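Local coordinates for TatD-related deoxyribonuclease (Thermotoga maritima, PDB 1J6O), which probably acts as a metal-dependent deoxyribonuclease of the TatD family, hydrolysing ester bonds in DNA, at residues 204-209 / 249-254. Residues are numbered along the deposited sequence; the frame is centred on the assembly and turned at random.
Sequences VGLEYI and AKVDEA
Leu206 meets Ala254 where loop 204-209 passes the helical segment 249-254, and their CA atoms, 6.2 Å apart, are the closest CA pair. The loop leaves helix 195-204 through Gly205, whose positive phi of 84° turns the chain, and runs on into strand 209-211, the last strand of the TIM-type barrel; the helical segment belongs to helix 248-264. One leucine carries nearly all of the contact. With CG beside the backbone N (chi1 -66°) and anti to the carbonyl carbon, the Leu206 side chain extends toward the helix and touches Lys250, its neighbour Val251 and, about one turn further along, Ala254. Its CB rests against Ala254 CB at 3.8 Å. The branch CD1 reaches the backbone of the helix, 3.4 Å from Lys250 O, a carbonyl already engaged by Ala254 N at 3.2 Å. CD2 instead meets Val251 CG1 at 3.9 Å, the two side chains crossing at about a right angle. Leu244 of helix 233-244 also touches Leu206, and Ile240 touches Val251, so the leucine joins a small apolar cluster. Replacing Leu206 with an alanine removes both methyls, which would probably leave a gap between loop and helix beside Val251. Without hydrogen bonds between the segments, the fit rests on shape and van der Waals packing: one apolar residue can dock a barrel loop on the last helix, away from the predicted metal sites.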
# COMPACT_ATOMS: atom_id res chain seq x y z
N VAL A 204 17.30 5.98 3.05
CA VAL A 204 16.09 6.54 3.66
C VAL A 204 15.90 6.24 5.14
O VAL A 204 15.48 7.11 5.91
CB VAL A 204 14.85 6.08 2.88
CG1 VAL A 204 13.59 6.55 3.57
CG2 VAL A 204 14.92 6.63 1.45
N GLY A 205 16.19 5.01 5.56
CA GLY A 205 16.02 4.70 6.96
C GLY A 205 14.61 4.32 7.36
O GLY A 205 13.66 4.47 6.60
N LEU A 206 14.49 3.87 8.61
CA LEU A 206 13.21 3.44 9.15
C LEU A 206 12.12 4.46 9.40
O LEU A 206 10.96 4.09 9.51
CB LEU A 206 13.44 2.65 10.43
CG LEU A 206 14.18 1.30 10.29
CD1 LEU A 206 14.30 0.66 11.67
CD2 LEU A 206 13.40 0.35 9.37
N GLU A 207 12.45 5.74 9.50
CA GLU A 207 11.43 6.74 9.76
C GLU A 207 10.46 6.94 8.59
O GLU A 207 9.35 7.44 8.76
CB GLU A 207 12.10 8.08 10.08
CG GLU A 207 11.16 9.12 10.64
CD GLU A 207 11.84 10.48 10.84
OE1 GLU A 207 13.03 10.50 11.23
OE2 GLU A 207 11.17 11.51 10.61
N TYR A 208 10.86 6.49 7.40
CA TYR A 208 9.99 6.69 6.24
C TYR A 208 9.49 5.47 5.49
O TYR A 208 9.07 5.59 4.35
CB TYR A 208 10.72 7.60 5.26
CG TYR A 208 11.12 8.90 5.91
CD1 TYR A 208 10.15 9.77 6.40
CD2 TYR A 208 12.46 9.23 6.09
CE1 TYR A 208 10.49 10.93 7.09
CE2 TYR A 208 12.82 10.41 6.78
CZ TYR A 208 11.82 11.24 7.27
OH TYR A 208 12.13 12.39 7.97
N ILE A 209 9.49 4.32 6.12
CA ILE A 209 9.02 3.15 5.40
C ILE A 209 8.00 2.28 6.13
O ILE A 209 7.96 2.27 7.36
CB ILE A 209 10.19 2.22 5.04
CG1 ILE A 209 10.89 1.77 6.32
CG2 ILE A 209 11.23 2.95 4.16
CD1 ILE A 209 11.93 0.70 6.11
N ALA A 249 13.84 -6.41 15.51
CA ALA A 249 12.90 -5.79 16.42
C ALA A 249 12.80 -4.30 16.10
O ALA A 249 11.73 -3.70 16.26
CB ALA A 249 13.35 -5.98 17.86
N LYS A 250 13.90 -3.70 15.66
CA LYS A 250 13.89 -2.27 15.35
C LYS A 250 13.09 -1.98 14.08
O LYS A 250 12.39 -0.96 14.00
CB LYS A 250 15.31 -1.69 15.19
CG LYS A 250 16.18 -1.78 16.46
CD LYS A 250 16.97 -0.47 16.68
CE LYS A 250 18.15 -0.70 17.62
NZ LYS A 250 17.74 -1.41 18.86
N VAL A 251 13.22 -2.87 13.11
CA VAL A 251 12.49 -2.68 11.86
C VAL A 251 10.99 -2.85 12.13
O VAL A 251 10.17 -2.04 11.68
CB VAL A 251 12.92 -3.71 10.81
CG1 VAL A 251 12.22 -3.40 9.51
CG2 VAL A 251 14.44 -3.69 10.63
N ASP A 252 10.64 -3.89 12.88
CA ASP A 252 9.24 -4.15 13.20
C ASP A 252 8.59 -3.04 13.98
O ASP A 252 7.48 -2.63 13.67
CB ASP A 252 9.07 -5.43 14.02
CG ASP A 252 9.37 -6.69 13.23
OD1 ASP A 252 9.25 -6.70 12.00
OD2 ASP A 252 9.72 -7.71 13.87
N GLU A 253 9.26 -2.56 15.03
CA GLU A 253 8.70 -1.50 15.84
C GLU A 253 8.43 -0.24 15.06
O GLU A 253 7.33 0.32 15.12
CB GLU A 253 9.60 -1.17 17.03
CG GLU A 253 9.05 -0.01 17.84
N ALA A 254 9.46 0.22 14.35
CA ALA A 254 9.38 1.41 13.55
C ALA A 254 8.34 1.35 12.43
O ALA A 254 7.51 2.27 12.29
CB ALA A 254 10.78 1.73 12.96